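L-amino acid deaminase (Proteus vulgaris, PDB 5HXW) probably catalyses the FAD-dependent oxidative deamination of L-amino acids, working as a membrane-bound flavoprotein oxidoreductase. Local coordinates at residues 38-43 with 61-66; 90-95 with 400-405; 235-240 with 413-418. All coordinates share one frame; numbering follows the deposited sequence.

Contact 1: 38-43 with 61-66; sequences ADVVVV and LSVVIV. With FAD (flavin-adenine dinucleotide), chain G.
Val-42 N gives its hydrogen to Val-64 O at 2.7 Å, and the same carbonyl oxygen also receives the CA-H of Val-41, at 3.3 Å from CA. Bonds run in both directions from here. Val-64 N reaches back to Val-40 O at 3.1 Å, and Val-66 N binds Val-42 O at 2.9 Å. At the start of the pair the grip is poorer: Asp-39 N to Ser-62 O and Ser-62 N to Asp-39 OD2 are both weak.

This is the beta-alpha-beta crossover of a Rossmann-type dinucleotide fold. Strands 40-43 and 63-66 run parallel with a 25° twist, and helix 47-58 links them, entered through a glycine pattern consistent with GxGxxG. Val-40, Val-42, Val-63 and Ile-65 face that helix. Val-40 and Val-63 lie side by side pointing the same way, with their CG1 methyls 3.6 Å apart. On Val-40 that methyl sits in the crowded position between the backbone N and the carbonyl carbon (chi1 57°), while on Val-63 CG1 is anti to the carbonyl carbon. Farther along, CG1 of Ile-65 packs on CB of Val-42, while Ala-53 of the helix closes over both Val-63 and Ile-65. The opposite face carries Val-41, Val-43, Val-64 and Val-66, and there Ile-230 of strand 228-231 covers Val-41 and Val-66. Ala-38 CB adds an apolar touch on Val-64 CG2.

Both strands end at the cofactor. Val-43 CG1 is 3.6 Å from the adenine carbon C6A of FAD, and Val-66 O lies near C2A of the same ring.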
loop_
_atom_site.group_PDB
_atom_site.type_symbol
_atom_site.label_atom_id
_atom_site.label_comp_id
_atom_site.label_asym_id
_atom_site.label_seq_id
_atom_site.Cartn_x
_atom_site.Cartn_y
_atom_site.Cartn_z
ATOM N N ALA A 38 4.698 -24.135 -12.807
ATOM C CA ALA A 38 4.012 -22.864 -13.086
ATOM C C ALA A 38 4.870 -22.000 -14.007
ATOM O O ALA A 38 6.101 -22.053 -13.935
ATOM C CB ALA A 38 3.705 -22.118 -11.797
ATOM N N ASP A 39 4.220 -21.215 -14.865
ATOM C CA ASP A 39 4.916 -20.287 -15.769
ATOM C C ASP A 39 5.606 -19.165 -14.990
ATOM O O ASP A 39 6.742 -18.792 -15.297
ATOM C CB ASP A 39 3.947 -19.695 -16.803
ATOM C CG ASP A 39 3.317 -20.749 -17.708
ATOM O OD1 ASP A 39 3.416 -21.964 -17.420
ATOM O OD2 ASP A 39 2.708 -20.349 -18.723
ATOM N N VAL A 40 4.900 -18.644 -13.986
ATOM C CA VAL A 40 5.408 -17.606 -13.082
ATOM C C VAL A 40 4.781 -17.768 -11.688
ATOM O O VAL A 40 3.580 -18.031 -11.558
ATOM C CB VAL A 40 5.250 -16.168 -13.683
ATOM C CG1 VAL A 40 3.807 -15.848 -14.037
ATOM C CG2 VAL A 40 5.844 -15.091 -12.782
ATOM N N VAL A 41 5.615 -17.644 -10.659
ATOM C CA VAL A 41 5.176 -17.748 -9.267
ATOM C C VAL A 41 5.260 -16.377 -8.595
ATOM O O VAL A 41 6.311 -15.729 -8.618
ATOM C CB VAL A 41 5.973 -18.829 -8.488
ATOM C CG1 VAL A 41 5.695 -18.764 -6.989
ATOM C CG2 VAL A 41 5.641 -20.219 -9.015
ATOM N N VAL A 42 4.141 -15.946 -8.017
ATOM C CA VAL A 42 4.071 -14.699 -7.261
ATOM C C VAL A 42 4.101 -15.005 -5.761
ATOM O O VAL A 42 3.300 -15.806 -5.266
ATOM C CB VAL A 42 2.812 -13.870 -7.625
ATOM C CG1 VAL A 42 2.723 -12.611 -6.774
ATOM C CG2 VAL A 42 2.809 -13.496 -9.101
ATOM N N VAL A 43 5.033 -14.368 -5.055
ATOM C CA VAL A 43 5.155 -14.501 -3.601
ATOM C C VAL A 43 4.354 -13.377 -2.933
ATOM O O VAL A 43 4.785 -12.222 -2.916
ATOM C CB VAL A 43 6.637 -14.489 -3.137
ATOM C CG1 VAL A 43 6.739 -14.734 -1.637
ATOM C CG2 VAL A 43 7.455 -15.530 -3.891
ATOM N N LEU A 61 0.230 -15.597 -19.704
ATOM C CA LEU A 61 0.939 -16.476 -18.767
ATOM C C LEU A 61 0.011 -17.071 -17.711
ATOM O O LEU A 61 -0.987 -16.458 -17.328
ATOM C CB LEU A 61 2.113 -15.745 -18.101
ATOM C CG LEU A 61 3.345 -15.436 -18.960
ATOM C CD1 LEU A 61 4.087 -14.235 -18.402
ATOM C CD2 LEU A 61 4.284 -16.629 -19.076
ATOM N N SER A 62 0.350 -18.276 -17.259
ATOM C CA SER A 62 -0.408 -18.969 -16.228
ATOM C C SER A 62 0.309 -18.770 -14.899
ATOM O O SER A 62 1.453 -19.203 -14.726
ATOM C CB SER A 62 -0.546 -20.453 -16.573
ATOM O OG SER A 62 -1.042 -20.620 -17.890
ATOM N N VAL A 63 -0.359 -18.095 -13.969
ATOM C CA VAL A 63 0.294 -17.657 -12.731
ATOM C C VAL A 63 -0.181 -18.427 -11.489
ATOM O O VAL A 63 -1.334 -18.866 -11.408
ATOM C CB VAL A 63 0.207 -16.115 -12.519
ATOM C CG1 VAL A 63 0.284 -15.360 -13.839
ATOM C CG2 VAL A 63 -1.071 -15.727 -11.810
ATOM N N VAL A 64 0.740 -18.598 -10.543
ATOM C CA VAL A 64 0.449 -19.176 -9.235
ATOM C C VAL A 64 0.934 -18.188 -8.176
ATOM O O VAL A 64 2.096 -17.774 -8.193
ATOM C CB VAL A 64 1.103 -20.574 -9.047
ATOM C CG1 VAL A 64 1.020 -21.045 -7.598
ATOM C CG2 VAL A 64 0.454 -21.607 -9.957
ATOM N N ILE A 65 0.026 -17.797 -7.283
ATOM C CA ILE A 65 0.369 -16.996 -6.110
ATOM C C ILE A 65 0.473 -17.918 -4.896
ATOM O O ILE A 65 -0.441 -18.707 -4.630
ATOM C CB ILE A 65 -0.656 -15.865 -5.832
ATOM C CG1 ILE A 65 -0.794 -14.930 -7.044
ATOM C CG2 ILE A 65 -0.263 -15.075 -4.587
ATOM C CD1 ILE A 65 -1.874 -13.870 -6.908
ATOM N N VAL A 66 1.598 -17.830 -4.189
ATOM C CA VAL A 66 1.737 -18.460 -2.872
ATOM C C VAL A 66 1.611 -17.403 -1.776
ATOM O O VAL A 66 2.155 -16.299 -1.896
ATOM C CB VAL A 66 3.031 -19.315 -2.716
ATOM C CG1 VAL A 66 2.949 -20.573 -3.575
ATOM C CG2 VAL A 66 4.298 -18.521 -3.032
HETATM P PA FAD G . 0.716 -6.690 1.423
HETATM O O1A FAD G . 1.134 -6.759 2.870
HETATM O O2A FAD G . -0.673 -6.230 1.099
HETATM O O5B FAD G . 0.932 -8.133 0.759
HETATM C C5B FAD G . 2.096 -8.902 1.029
HETATM C C4B FAD G . 1.662 -10.335 1.262
HETATM O O4B FAD G . 2.757 -11.217 1.032
HETATM C C3B FAD G . 1.206 -10.557 2.695
HETATM O O3B FAD G . -0.143 -11.029 2.640
HETATM C C2B FAD G . 2.158 -11.609 3.245
HETATM O O2B FAD G . 1.499 -12.562 4.079
HETATM C C1B FAD G . 2.697 -12.269 1.991
HETATM N N9A FAD G . 4.042 -12.874 2.137
HETATM C C8A FAD G . 5.151 -12.265 2.603
HETATM N N7A FAD G . 6.214 -13.102 2.587
HETATM C C5A FAD G . 5.783 -14.279 2.099
HETATM C C6A FAD G . 6.391 -15.599 1.814
HETATM N N6A FAD G . 7.703 -15.804 2.062
HETATM N N1A FAD G . 5.599 -16.574 1.296
HETATM C C2A FAD G . 4.290 -16.367 1.039
HETATM N N3A FAD G . 3.669 -15.190 1.277
HETATM C C4A FAD G . 4.350 -14.127 1.793
HETATM N N1 FAD G . -2.210 3.017 0.271
HETATM C C2 FAD G . -2.970 3.890 -0.435
HETATM O O2 FAD G . -2.880 3.870 -1.680
HETATM N N3 FAD G . -3.800 4.770 0.164
HETATM C C4 FAD G . -3.936 4.838 1.504
HETATM O O4 FAD G . -4.722 5.665 2.025
HETATM C C4X FAD G . -3.136 3.904 2.350
HETATM N N5 FAD G . -3.204 3.897 3.704
HETATM C C5X FAD G . -2.453 3.041 4.452
HETATM C C6 FAD G . -2.542 3.051 5.849
HETATM C C7 FAD G . -1.785 2.164 6.619
HETATM C C7M FAD G . -1.907 2.204 8.124
HETATM C C8 FAD G . -0.871 1.196 5.936
HETATM C C8M FAD G . -0.021 0.202 6.677
HETATM C C9 FAD G . -0.785 1.189 4.553
HETATM C C9A FAD G . -1.536 2.070 3.779
HETATM N N10 FAD G . -1.456 2.047 2.362
HETATM C C10 FAD G . -2.239 2.966 1.626
HETATM C "C1'" FAD G . -0.532 1.132 1.679
HETATM C "C2'" FAD G . -1.058 -0.173 1.128
HETATM O "O2'" FAD G . -1.745 -0.887 2.157
HETATM C "C3'" FAD G . 0.162 -0.986 0.698
HETATM O "O3'" FAD G . 1.156 -0.163 0.048
HETATM C "C4'" FAD G . -0.216 -2.164 -0.196
HETATM O "O4'" FAD G . -1.164 -3.029 0.458
HETATM C "C5'" FAD G . 1.040 -2.949 -0.534
HETATM O "O5'" FAD G . 0.650 -4.202 -1.066
HETATM P P FAD G . 1.622 -5.467 -0.970
HETATM O O1P FAD G . 0.918 -6.579 -1.694
HETATM O O2P FAD G . 2.993 -5.050 -1.428
HETATM O O3P FAD G . 1.750 -5.769 0.609
#

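Contact 2: 90-95 with 400-405; sequences DETFLL and ENPIIS. With 16A (cetyl-trimethyl-ammonium), chain J.
Thr-92 holds OG1 between its backbone N and carbonyl carbon (chi1 50°), which leaves CG2 anti to the carbonyl carbon; Asn-401 swings CG anti to its own (chi1 -69°), and methyl and carboxamide meet across the contact. CG2 of Thr-92 lies 3.7 Å from Asn-401 OD1 and equally close to CD of Pro-402, so one methyl touches the amide oxygen and CD of the next residue's ring together. The amide nitrogen faces a different neighbour. Asn-401 ND2 rests against the aliphatic base of Glu-91, 3.5 Å from its CB, and the two side chains cross at about a right angle. The Glu-91 chain bends at chi2, and its carboxylate plane is turned 36° from the amide.

Three residues on, inside helix 93-104, Leu-95 sends CD2 past Pro-402, running in the opposite direction, with CG of the proline 4.2 Å away. The same methyl comes within 4.4 Å of Ile-404 CD1.

The contact joins the start of helix 93-104 to the loop leading into strand 403-406, the antiparallel edge strand of the Rossmann-type sheet. The side chain of Pro-402 is about 4 Å from that of Thr-419, which binds FAD. Glu-400 borders a bound cetyl-trimethyl-ammonium, its OE2 3.5 Å from C13 of the alkyl chain.

Polar ties of the loop go elsewhere: Pro-402 O to Arg-453, and Asn-401 N to Asp-399. With nothing polar bonded between the two segments, their fit rests mainly on van der Waals packing, and the loop's position is set by its bonds to other parts of the chain.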
loop_
_atom_site.group_PDB
_atom_site.type_symbol
_atom_site.label_atom_id
_atom_site.label_comp_id
_atom_site.label_asym_id
_atom_site.label_seq_id
_atom_site.Cartn_x
_atom_site.Cartn_y
_atom_site.Cartn_z
ATOM N N ASP A 90 7.744 14.162 -8.611
ATOM C CA ASP A 90 7.835 13.793 -10.032
ATOM C C ASP A 90 8.069 12.293 -10.256
ATOM O O ASP A 90 7.634 11.740 -11.271
ATOM C CB ASP A 90 8.933 14.617 -10.723
ATOM C CG ASP A 90 8.870 14.536 -12.250
ATOM O OD1 ASP A 90 7.785 14.758 -12.835
ATOM O OD2 ASP A 90 9.923 14.264 -12.868
ATOM N N GLU A 91 8.741 11.654 -9.298
ATOM C CA GLU A 91 9.040 10.220 -9.334
ATOM C C GLU A 91 7.782 9.343 -9.307
ATOM O O GLU A 91 7.709 8.342 -10.026
ATOM C CB GLU A 91 9.972 9.826 -8.177
ATOM C CG GLU A 91 11.409 10.329 -8.286
ATOM C CD GLU A 91 11.593 11.765 -7.821
ATOM O OE1 GLU A 91 11.107 12.121 -6.724
ATOM O OE2 GLU A 91 12.240 12.540 -8.556
ATOM N N THR A 92 6.798 9.729 -8.490
ATOM C CA THR A 92 5.603 8.904 -8.256
ATOM C C THR A 92 4.289 9.469 -8.808
ATOM O O THR A 92 3.282 8.753 -8.833
ATOM C CB THR A 92 5.406 8.571 -6.757
ATOM O OG1 THR A 92 5.500 9.769 -5.976
ATOM C CG2 THR A 92 6.445 7.572 -6.281
ATOM N N PHE A 93 4.292 10.732 -9.246
ATOM C CA PHE A 93 3.062 11.397 -9.697
ATOM C C PHE A 93 2.297 10.598 -10.754
ATOM O O PHE A 93 1.132 10.269 -10.541
ATOM C CB PHE A 93 3.307 12.837 -10.181
ATOM C CG PHE A 93 2.071 13.499 -10.742
ATOM C CD1 PHE A 93 1.126 14.082 -9.891
ATOM C CD2 PHE A 93 1.829 13.512 -12.121
ATOM C CE1 PHE A 93 -0.026 14.674 -10.405
ATOM C CE2 PHE A 93 0.680 14.102 -12.637
ATOM C CZ PHE A 93 -0.249 14.681 -11.779
ATOM N N LEU A 94 2.956 10.290 -11.872
ATOM C CA LEU A 94 2.323 9.575 -12.989
ATOM C C LEU A 94 1.870 8.158 -12.622
ATOM O O LEU A 94 0.891 7.654 -13.170
ATOM C CB LEU A 94 3.229 9.567 -14.228
ATOM C CG LEU A 94 3.382 10.874 -15.027
ATOM C CD1 LEU A 94 4.583 10.804 -15.960
ATOM C CD2 LEU A 94 2.123 11.227 -15.812
ATOM N N LEU A 95 2.581 7.539 -11.681
ATOM C CA LEU A 95 2.184 6.262 -11.085
ATOM C C LEU A 95 0.846 6.380 -10.332
ATOM O O LEU A 95 0.031 5.454 -10.359
ATOM C CB LEU A 95 3.304 5.756 -10.166
ATOM C CG LEU A 95 3.398 4.324 -9.633
ATOM C CD1 LEU A 95 3.626 3.302 -10.733
ATOM C CD2 LEU A 95 4.538 4.264 -8.631
ATOM N N GLU A 400 11.385 7.157 0.362
ATOM C CA GLU A 400 9.920 7.014 0.473
ATOM C C GLU A 400 9.217 6.577 -0.833
ATOM O O GLU A 400 7.988 6.617 -0.934
ATOM C CB GLU A 400 9.293 8.291 1.065
ATOM C CG GLU A 400 8.143 8.057 2.035
ATOM C CD GLU A 400 7.537 9.348 2.564
ATOM O OE1 GLU A 400 8.291 10.319 2.817
ATOM O OE2 GLU A 400 6.299 9.385 2.734
ATOM N N ASN A 401 10.008 6.141 -1.812
ATOM C CA ASN A 401 9.507 5.699 -3.114
ATOM C C ASN A 401 9.531 4.172 -3.266
ATOM O O ASN A 401 10.347 3.511 -2.616
ATOM C CB ASN A 401 10.303 6.374 -4.238
ATOM C CG ASN A 401 10.026 7.865 -4.342
ATOM O OD1 ASN A 401 9.059 8.379 -3.776
ATOM N ND2 ASN A 401 10.881 8.568 -5.074
ATOM N N PRO A 402 8.639 3.604 -4.117
ATOM C CA PRO A 402 8.554 2.140 -4.263
ATOM C C PRO A 402 9.814 1.471 -4.820
ATOM O O PRO A 402 10.645 2.130 -5.461
ATOM C CB PRO A 402 7.389 1.948 -5.247
ATOM C CG PRO A 402 6.590 3.199 -5.150
ATOM C CD PRO A 402 7.604 4.279 -4.928
ATOM N N ILE A 403 9.947 0.174 -4.550
ATOM C CA ILE A 403 10.940 -0.660 -5.217
ATOM C C ILE A 403 10.200 -1.562 -6.215
ATOM O O ILE A 403 9.561 -2.552 -5.838
ATOM C CB ILE A 403 11.848 -1.440 -4.222
ATOM C CG1 ILE A 403 12.634 -0.458 -3.334
ATOM C CG2 ILE A 403 12.807 -2.370 -4.972
ATOM C CD1 ILE A 403 13.246 -1.058 -2.080
ATOM N N ILE A 404 10.250 -1.161 -7.484
ATOM C CA ILE A 404 9.702 -1.937 -8.600
ATOM C C ILE A 404 10.870 -2.160 -9.561
ATOM O O ILE A 404 11.217 -1.273 -10.353
ATOM C CB ILE A 404 8.506 -1.228 -9.301
ATOM C CG1 ILE A 404 7.447 -0.778 -8.281
ATOM C CG2 ILE A 404 7.881 -2.146 -10.349
ATOM C CD1 ILE A 404 6.620 0.416 -8.717
ATOM N N SER A 405 11.487 -3.338 -9.468
ATOM C CA SER A 405 12.817 -3.540 -10.050
ATOM C C SER A 405 13.154 -4.966 -10.491
ATOM O O SER A 405 12.623 -5.946 -9.953
ATOM C CB SER A 405 13.883 -3.048 -9.063
ATOM O OG SER A 405 15.153 -2.967 -9.678
HETATM C C1 16A J . 17.533 6.898 13.107
HETATM C C2 16A J . 16.560 5.853 12.607
HETATM C C3 16A J . 15.562 6.463 11.630
HETATM C C4 16A J . 14.474 5.459 11.269
HETATM C C5 16A J . 13.218 6.163 10.776
HETATM C C6 16A J . 12.497 5.310 9.741
HETATM C C7 16A J . 11.378 6.093 9.065
HETATM C C8 16A J . 10.240 5.166 8.662
HETATM C C9 16A J . 9.592 5.645 7.370
HETATM C C10 16A J . 8.154 6.097 7.610
HETATM C C11 16A J . 7.808 7.321 6.771
HETATM C C12 16A J . 6.923 6.941 5.588
HETATM C C13 16A J . 5.577 7.652 5.644
HETATM C C14 16A J . 4.587 7.009 4.678
HETATM C C15 16A J . 3.200 6.896 5.303
HETATM C C16 16A J . 2.108 7.038 4.232
HETATM N N1 16A J . 0.832 6.314 4.464
HETATM C C17 16A J . -0.096 6.694 3.392
HETATM C C18 16A J . 0.987 4.855 4.392
HETATM C C19 16A J . 0.193 6.679 5.741
#

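Contact 3: 235-240 with 413-418; sequences VVVAGG and LVINTA. With FAD (flavin-adenine dinucleotide), chain G.
Val-235 and Leu-413 begin a parallel pairing in which Val-414 N binds Val-235 O, Val-237 N binds Val-414 O at 2.8 Å with an N-H...O angle of 174°, and Asn-416 N binds Val-237 O. Strands 235-237 and 413-417 are thus two neighbouring parallel strands of the Rossmann-type sheet, twisted 24° against each other. CA-H groups of Leu-413, Val-236, Ile-415 and Ala-238 lean on carbonyl oxygens of the partner strand.

Val-237 does most of the side-chain work. Its CG1, anti to the backbone N (chi1 175°), meets CD1 of Ile-415 at 3.9 Å, and its other methyl, CG2, goes to CD2 of Leu-413 at 3.8 Å; the two branches therefore reach two successive side chains on the same face of the partner strand. On the reverse face CG2 of Val-236 meets CG2 of Val-414. Helix 243-248 covers the side of Val-237, Leu-413 and Ile-415, and helix 422-438 touches Val-414 on the other. Asn-416 lies on that second side too and gives its amide to Thr-52 OG1, tying the strand to the helix after the glycine-rich turn.

Beyond the paired residues the first strand runs through Ala-238 into two glycines beside the cofactor. Thr-417 OG1 is hydrogen-bonded to Ser-243 OG and sits 2.8 Å from Gly-240 O. The glycine backbone comes directly against FAD: Gly-240 N is 3.4 Å from the ribose 5' carbon C5B, and Gly-239 O lies 3.2 Å from C8A of the adenine.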
loop_
_atom_site.group_PDB
_atom_site.type_symbol
_atom_site.label_atom_id
_atom_site.label_comp_id
_atom_site.label_asym_id
_atom_site.label_seq_id
_atom_site.Cartn_x
_atom_site.Cartn_y
_atom_site.Cartn_z
ATOM N N VAL A 235 9.849 -15.464 -11.237
ATOM C CA VAL A 235 9.361 -15.180 -9.879
ATOM C C VAL A 235 9.059 -13.687 -9.708
ATOM O O VAL A 235 9.836 -12.834 -10.151
ATOM C CB VAL A 235 10.369 -15.649 -8.788
ATOM C CG1 VAL A 235 9.796 -15.490 -7.382
ATOM C CG2 VAL A 235 10.783 -17.100 -9.002
ATOM N N VAL A 236 7.920 -13.394 -9.077
ATOM C CA VAL A 236 7.552 -12.041 -8.653
ATOM C C VAL A 236 7.526 -12.009 -7.118
ATOM O O VAL A 236 6.752 -12.742 -6.491
ATOM C CB VAL A 236 6.176 -11.595 -9.224
ATOM C CG1 VAL A 236 5.820 -10.183 -8.766
ATOM C CG2 VAL A 236 6.155 -11.671 -10.744
ATOM N N VAL A 237 8.378 -11.171 -6.526
ATOM C CA VAL A 237 8.411 -10.983 -5.070
ATOM C C VAL A 237 7.548 -9.775 -4.696
ATOM O O VAL A 237 7.896 -8.623 -4.989
ATOM C CB VAL A 237 9.861 -10.872 -4.511
ATOM C CG1 VAL A 237 9.861 -10.553 -3.022
ATOM C CG2 VAL A 237 10.624 -12.165 -4.746
ATOM N N ALA A 238 6.411 -10.064 -4.064
ATOM C CA ALA A 238 5.471 -9.043 -3.603
ATOM C C ALA A 238 5.030 -9.372 -2.174
ATOM O O ALA A 238 3.840 -9.527 -1.886
ATOM C CB ALA A 238 4.280 -8.954 -4.551
ATOM N N GLY A 239 6.013 -9.496 -1.287
ATOM C CA GLY A 239 5.783 -9.952 0.081
ATOM C C GLY A 239 5.551 -8.865 1.112
ATOM O O GLY A 239 5.626 -9.132 2.315
ATOM N N GLY A 240 5.253 -7.651 0.639
ATOM C CA GLY A 240 4.995 -6.493 1.497
ATOM C C GLY A 240 6.177 -6.147 2.381
ATOM O O GLY A 240 7.272 -5.854 1.882
ATOM N N LEU A 413 13.751 -12.934 -11.896
ATOM C CA LEU A 413 13.201 -12.481 -10.618
ATOM C C LEU A 413 12.966 -10.975 -10.647
ATOM O O LEU A 413 13.880 -10.198 -10.941
ATOM C CB LEU A 413 14.135 -12.849 -9.452
ATOM C CG LEU A 413 13.623 -12.941 -8.002
ATOM C CD1 LEU A 413 14.679 -13.614 -7.143
ATOM C CD2 LEU A 413 13.249 -11.603 -7.378
ATOM N N VAL A 414 11.735 -10.578 -10.341
ATOM C CA VAL A 414 11.383 -9.166 -10.165
ATOM C C VAL A 414 10.744 -8.940 -8.800
ATOM O O VAL A 414 10.136 -9.851 -8.229
ATOM C CB VAL A 414 10.469 -8.616 -11.292
ATOM C CG1 VAL A 414 11.268 -8.403 -12.573
ATOM C CG2 VAL A 414 9.260 -9.517 -11.530
ATOM N N ILE A 415 10.895 -7.723 -8.285
ATOM C CA ILE A 415 10.376 -7.355 -6.971
ATOM C C ILE A 415 9.433 -6.146 -7.062
ATOM O O ILE A 415 9.769 -5.126 -7.664
ATOM C CB ILE A 415 11.523 -7.186 -5.928
ATOM C CG1 ILE A 415 10.962 -6.925 -4.523
ATOM C CG2 ILE A 415 12.546 -6.130 -6.357
ATOM C CD1 ILE A 415 11.897 -7.304 -3.390
ATOM N N ASN A 416 8.241 -6.299 -6.490
ATOM C CA ASN A 416 7.233 -5.240 -6.429
ATOM C C ASN A 416 6.794 -5.044 -4.977
ATOM O O ASN A 416 5.957 -5.800 -4.464
ATOM C CB ASN A 416 6.039 -5.594 -7.333
ATOM C CG ASN A 416 5.033 -4.455 -7.477
ATOM O OD1 ASN A 416 5.272 -3.314 -7.065
ATOM N ND2 ASN A 416 3.890 -4.768 -8.080
ATOM N N THR A 417 7.365 -4.031 -4.321
ATOM C CA THR A 417 7.200 -3.856 -2.872
ATOM C C THR A 417 7.628 -2.459 -2.372
ATOM O O THR A 417 7.890 -1.559 -3.181
ATOM C CB THR A 417 7.939 -4.992 -2.107
ATOM O OG1 THR A 417 7.339 -5.199 -0.822
ATOM C CG2 THR A 417 9.449 -4.712 -1.968
ATOM N N ALA A 418 7.665 -2.305 -1.041
ATOM C CA ALA A 418 8.214 -1.137 -0.339
ATOM C C ALA A 418 7.516 0.179 -0.691
ATOM O O ALA A 418 8.146 1.134 -1.155
ATOM C CB ALA A 418 9.732 -1.042 -0.527
HETATM P PA FAD G . 0.716 -6.690 1.423
HETATM O O1A FAD G . 1.134 -6.759 2.870
HETATM O O2A FAD G . -0.673 -6.230 1.099
HETATM O O5B FAD G . 0.932 -8.133 0.759
HETATM C C5B FAD G . 2.096 -8.902 1.029
HETATM C C4B FAD G . 1.662 -10.335 1.262
HETATM O O4B FAD G . 2.757 -11.217 1.032
HETATM C C3B FAD G . 1.206 -10.557 2.695
HETATM O O3B FAD G . -0.143 -11.029 2.640
HETATM C C2B FAD G . 2.158 -11.609 3.245
HETATM O O2B FAD G . 1.499 -12.562 4.079
HETATM C C1B FAD G . 2.697 -12.269 1.991
HETATM N N9A FAD G . 4.042 -12.874 2.137
HETATM C C8A FAD G . 5.151 -12.265 2.603
HETATM N N7A FAD G . 6.214 -13.102 2.587
HETATM C C5A FAD G . 5.783 -14.279 2.099
HETATM C C6A FAD G . 6.391 -15.599 1.814
HETATM N N6A FAD G . 7.703 -15.804 2.062
HETATM N N1A FAD G . 5.599 -16.574 1.296
HETATM C C2A FAD G . 4.290 -16.367 1.039
HETATM N N3A FAD G . 3.669 -15.190 1.277
HETATM C C4A FAD G . 4.350 -14.127 1.793
HETATM N N1 FAD G . -2.210 3.017 0.271
HETATM C C2 FAD G . -2.970 3.890 -0.435
HETATM O O2 FAD G . -2.880 3.870 -1.680
HETATM N N3 FAD G . -3.800 4.770 0.164
HETATM C C4 FAD G . -3.936 4.838 1.504
HETATM O O4 FAD G . -4.722 5.665 2.025
HETATM C C4X FAD G . -3.136 3.904 2.350
HETATM N N5 FAD G . -3.204 3.897 3.704
HETATM C C5X FAD G . -2.453 3.041 4.452
HETATM C C6 FAD G . -2.542 3.051 5.849
HETATM C C7 FAD G . -1.785 2.164 6.619
HETATM C C7M FAD G . -1.907 2.204 8.124
HETATM C C8 FAD G . -0.871 1.196 5.936
HETATM C C8M FAD G . -0.021 0.202 6.677
HETATM C C9 FAD G . -0.785 1.189 4.553
HETATM C C9A FAD G . -1.536 2.070 3.779
HETATM N N10 FAD G . -1.456 2.047 2.362
HETATM C C10 FAD G . -2.239 2.966 1.626
HETATM C "C1'" FAD G . -0.532 1.132 1.679
HETATM C "C2'" FAD G . -1.058 -0.173 1.128
HETATM O "O2'" FAD G . -1.745 -0.887 2.157
HETATM C "C3'" FAD G . 0.162 -0.986 0.698
HETATM O "O3'" FAD G . 1.156 -0.163 0.048
HETATM C "C4'" FAD G . -0.216 -2.164 -0.196
HETATM O "O4'" FAD G . -1.164 -3.029 0.458
HETATM C "C5'" FAD G . 1.040 -2.949 -0.534
HETATM O "O5'" FAD G . 0.650 -4.202 -1.066
HETATM P P FAD G . 1.622 -5.467 -0.970
HETATM O O1P FAD G . 0.918 -6.579 -1.694
HETATM O O2P FAD G . 2.993 -5.050 -1.428
HETATM O O3P FAD G . 1.750 -5.769 0.609
#

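Contacts 1 and 3 are adjoining pieces of one buried sheet: strand 40-43 lies next to strand 235-237, with Val-43 N and Val-236 O 2.8 Å apart, and both contacts end against FAD. Each is held by parallel backbone bonds between faces of valines and other aliphatics, though contact 1 frays into weak bonds where Asp-39 and Ser-62 near the surface. Contact 2 is also largely buried, but it packs a helix start against a loop without a bond between them. It meets contact 3 through the antiparallel edge strand 403-406, paired with strand 413-417. Contacts 1 and 2 stay apart, their nearest atoms about 11 Å distant.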